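Local coordinates for protein gamma-hexachlorocyclohexane dehydrochlorinase (Sphingomonas paucimobilis, PDB 3A76) that catalyses the stepwise removal of two molecules of hydrogen chloride from the pollutant lindane, as a homotrimeric lyase involved in detoxification, at residues 37-42 and 53-58. Numbering follows the deposited sequence.
Sequences YSDKLI and ASIWWD
K40 presses its aliphatic stem against I55 and W56, an example of a lysine whose methylenes make the contact. It stands on helix 22-45, opposite the type I turn A53-W56 that leads into the short strand 56-57, with its side chain about 6 Å from that of H93, the inferred proton acceptor. The lysine and isoleucine side chains cross at about a right angle: K40 CG meets I55 CD1 at 3.4 Å, tighter than usual carbon packing, with K40 CB also near that methyl. In I55, CG1 lies between the backbone N and the carbonyl carbon (chi1 59°), and CD1, continuing outward from it, is the atom that meets K40 CG. The same CG1 lies 3.2 Å above one face of the W56 indole, toward its rim, so isoleucine and tryptophan present a joint surface to the lysine. The stem then runs past the benzo end of the indole at a slant, with K40 CG 3.7 Å from W56 CZ2 and K40 CD 3.8 Å from W56 CH2. Bends at chi2 and chi3 shape this path. The second branch of I55 serves D39, whose CB lies 3.9 Å from I55 CG2, while D39 OD1 forms salt bridges with R51 and with R99 of the second subunit. Outside the contact, W56 also stacks on W62. Were K40 an alanine here, the loss of CG and CD would probably open a gap beside the benzo end of the indole and leave I55 CD1 with less contact. Helix 22-45 is thus packed on a turn and short strand that I55 ties to strand 143-158 through backbone bonds with F146; with no hydrogen bond between the segments, carbon packing and fit of shape hold them, while the carboxylate of D39 serves other partners.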
ATOM      1  N   TYR B  37       8.425   7.462   6.027  1.00 21.49           N
ATOM      2  CA  TYR B  37       7.604   7.496   4.823  1.00 20.54           C
ATOM      3  C   TYR B  37       6.093   7.518   5.167  1.00 19.93           C
ATOM      4  O   TYR B  37       5.353   8.358   4.664  1.00 18.91           O
ATOM      5  CB  TYR B  37       7.991   6.292   3.958  1.00 20.46           C
ATOM      6  CG  TYR B  37       7.350   6.202   2.601  1.00 21.58           C
ATOM      7  CD1 TYR B  37       6.189   5.440   2.409  1.00 21.83           C
ATOM      8  CD2 TYR B  37       7.923   6.843   1.490  1.00 20.52           C
ATOM      9  CE1 TYR B  37       5.614   5.342   1.156  1.00 22.20           C
ATOM     10  CE2 TYR B  37       7.356   6.762   0.250  1.00 19.82           C
ATOM     11  CZ  TYR B  37       6.207   6.005   0.079  1.00 21.96           C
ATOM     12  OH  TYR B  37       5.627   5.922  -1.163  1.00 22.84           O
ATOM     13  N   SER B  38       5.652   6.620   6.034  1.00 19.35           N
ATOM     14  CA  SER B  38       4.248   6.621   6.482  1.00 21.06           C
ATOM     15  C   SER B  38       3.871   7.905   7.255  1.00 21.74           C
ATOM     16  O   SER B  38       2.918   8.592   6.877  1.00 22.11           O
ATOM     17  CB  SER B  38       3.963   5.374   7.314  1.00 20.48           C
ATOM     18  OG  SER B  38       4.213   4.230   6.530  1.00 20.73           O
ATOM     19  N   ASP B  39       4.650   8.245   8.298  1.00 23.17           N
ATOM     20  CA  ASP B  39       4.434   9.482   9.100  1.00 23.46           C
ATOM     21  C   ASP B  39       4.155  10.716   8.273  1.00 23.76           C
ATOM     22  O   ASP B  39       3.305  11.525   8.631  1.00 23.87           O
ATOM     23  CB  ASP B  39       5.635   9.797   9.982  1.00 24.19           C
ATOM     24  CG  ASP B  39       5.741   8.890  11.174  1.00 24.66           C
ATOM     25  OD1 ASP B  39       4.715   8.301  11.558  1.00 27.68           O
ATOM     26  OD2 ASP B  39       6.854   8.767  11.728  1.00 25.98           O
ATOM     27  N   LYS B  40       4.876  10.883   7.170  1.00 23.85           N
ATOM     28  CA  LYS B  40       4.670  12.077   6.381  1.00 23.74           C
ATOM     29  C   LYS B  40       3.236  12.106   5.918  1.00 23.66           C
ATOM     30  O   LYS B  40       2.565  13.121   6.042  1.00 23.96           O
ATOM     31  CB  LYS B  40       5.611  12.171   5.170  1.00 24.13           C
ATOM     32  CG  LYS B  40       5.912  13.629   4.831  1.00 25.25           C
ATOM     33  CD  LYS B  40       5.969  13.940   3.369  1.00 28.77           C
ATOM     34  CE  LYS B  40       4.601  14.375   2.860  1.00 29.79           C
ATOM     35  NZ  LYS B  40       4.634  14.563   1.389  1.00 28.55           N
ATOM     36  N   LEU B  41       2.780  10.977   5.377  1.00 23.28           N
ATOM     37  CA  LEU B  41       1.433  10.852   4.834  1.00 22.57           C
ATOM     38  C   LEU B  41       0.356  11.021   5.922  1.00 22.19           C
ATOM     39  O   LEU B  41      -0.581  11.799   5.763  1.00 22.23           O
ATOM     40  CB  LEU B  41       1.305   9.503   4.126  1.00 22.10           C
ATOM     41  CG  LEU B  41       1.700   9.372   2.646  1.00 21.68           C
ATOM     42  CD1 LEU B  41       2.505  10.552   2.033  1.00 17.47           C
ATOM     43  CD2 LEU B  41       2.340   8.025   2.388  1.00 20.86           C
ATOM     44  N   ILE B  42       0.522  10.310   7.027  1.00 21.93           N
ATOM     45  CA  ILE B  42      -0.411  10.383   8.162  1.00 22.17           C
ATOM     46  C   ILE B  42      -0.530  11.817   8.684  1.00 22.31           C
ATOM     47  O   ILE B  42      -1.643  12.311   8.934  1.00 22.03           O
ATOM     48  CB  ILE B  42       0.032   9.425   9.302  1.00 22.06           C
ATOM     49  CG1 ILE B  42      -0.093   7.965   8.833  1.00 21.81           C
ATOM     50  CG2 ILE B  42      -0.803   9.665  10.591  1.00 23.05           C
ATOM     51  CD1 ILE B  42       0.810   6.975   9.570  1.00 20.44           C
ATOM     52  N   ALA B  53       6.334  17.869  11.590  1.00 31.82           N
ATOM     53  CA  ALA B  53       7.570  18.601  11.866  1.00 32.50           C
ATOM     54  C   ALA B  53       8.733  17.707  12.294  1.00 32.86           C
ATOM     55  O   ALA B  53       9.895  18.036  12.046  1.00 33.35           O
ATOM     56  CB  ALA B  53       7.309  19.658  12.934  1.00 32.69           C
ATOM     57  N   SER B  54       8.412  16.582  12.929  1.00 33.07           N
ATOM     58  CA  SER B  54       9.399  15.704  13.566  1.00 33.19           C
ATOM     59  C   SER B  54      10.288  14.890  12.610  1.00 33.17           C
ATOM     60  O   SER B  54      11.261  14.256  13.046  1.00 33.30           O
ATOM     61  CB  SER B  54       8.669  14.732  14.498  1.00 33.50           C
ATOM     62  OG  SER B  54       7.896  13.803  13.743  1.00 34.28           O
ATOM     63  N   ILE B  55       9.953  14.901  11.324  1.00 32.93           N
ATOM     64  CA  ILE B  55      10.547  13.972  10.355  1.00 32.88           C
ATOM     65  C   ILE B  55      11.613  14.604   9.442  1.00 33.09           C
ATOM     66  O   ILE B  55      12.252  13.910   8.642  1.00 32.88           O
ATOM     67  CB  ILE B  55       9.437  13.299   9.492  1.00 32.93           C
ATOM     68  CG1 ILE B  55       8.635  14.368   8.742  1.00 33.16           C
ATOM     69  CG2 ILE B  55       8.528  12.401  10.366  1.00 32.20           C
ATOM     70  CD1 ILE B  55       7.621  13.851   7.749  1.00 33.51           C
ATOM     71  N   TRP B  56      11.790  15.920   9.561  1.00 33.21           N
ATOM     72  CA  TRP B  56      12.719  16.675   8.715  1.00 33.64           C
ATOM     73  C   TRP B  56      13.891  17.220   9.519  1.00 33.91           C
ATOM     74  O   TRP B  56      13.714  17.666  10.662  1.00 34.26           O
ATOM     75  CB  TRP B  56      12.007  17.859   8.054  1.00 33.63           C
ATOM     76  CG  TRP B  56      10.649  17.540   7.517  1.00 33.87           C
ATOM     77  CD1 TRP B  56       9.452  17.688   8.165  1.00 33.88           C
ATOM     78  CD2 TRP B  56      10.342  17.028   6.217  1.00 34.01           C
ATOM     79  NE1 TRP B  56       8.416  17.299   7.348  1.00 33.83           N
ATOM     80  CE2 TRP B  56       8.933  16.888   6.145  1.00 34.01           C
ATOM     81  CE3 TRP B  56      11.117  16.678   5.103  1.00 32.81           C
ATOM     82  CZ2 TRP B  56       8.287  16.408   5.005  1.00 33.37           C
ATOM     83  CZ3 TRP B  56      10.474  16.199   3.971  1.00 33.60           C
ATOM     84  CH2 TRP B  56       9.070  16.066   3.933  1.00 33.41           C
ATOM     85  N   TRP B  57      15.082  17.187   8.918  1.00 33.88           N
ATOM     86  CA  TRP B  57      16.237  17.922   9.439  1.00 33.63           C
ATOM     87  C   TRP B  57      16.029  19.406   9.144  1.00 33.99           C
ATOM     88  O   TRP B  57      15.230  19.754   8.269  1.00 33.95           O
ATOM     89  CB  TRP B  57      17.533  17.441   8.784  1.00 33.40           C
ATOM     90  CG  TRP B  57      17.914  16.017   9.096  1.00 31.84           C
ATOM     91  CD1 TRP B  57      18.110  15.010   8.195  1.00 30.92           C
ATOM     92  CD2 TRP B  57      18.153  15.450  10.390  1.00 30.60           C
ATOM     93  NE1 TRP B  57      18.451  13.849   8.848  1.00 30.32           N
ATOM     94  CE2 TRP B  57      18.485  14.092  10.195  1.00 29.81           C
ATOM     95  CE3 TRP B  57      18.124  15.958  11.696  1.00 31.57           C
ATOM     96  CZ2 TRP B  57      18.774  13.232  11.253  1.00 30.70           C
ATOM     97  CZ3 TRP B  57      18.417  15.097  12.757  1.00 31.04           C
ATOM     98  CH2 TRP B  57      18.735  13.750  12.525  1.00 31.32           C
ATOM     99  N   ASP B  58      16.737  20.283   9.859  1.00 34.56           N
ATOM    100  CA  ASP B  58      16.643  21.734   9.590  1.00 35.07           C
ATOM    101  C   ASP B  58      16.954  22.096   8.136  1.00 34.75           C
ATOM    102  O   ASP B  58      16.326  22.985   7.559  1.00 34.70           O
ATOM    103  CB  ASP B  58      17.563  22.535  10.518  1.00 35.68           C
ATOM    104  CG  ASP B  58      16.865  23.000  11.784  1.00 37.23           C
ATOM    105  OD1 ASP B  58      15.607  22.970  11.844  1.00 38.53           O
ATOM    106  OD2 ASP B  58      17.594  23.406  12.719  1.00 39.49           O
TER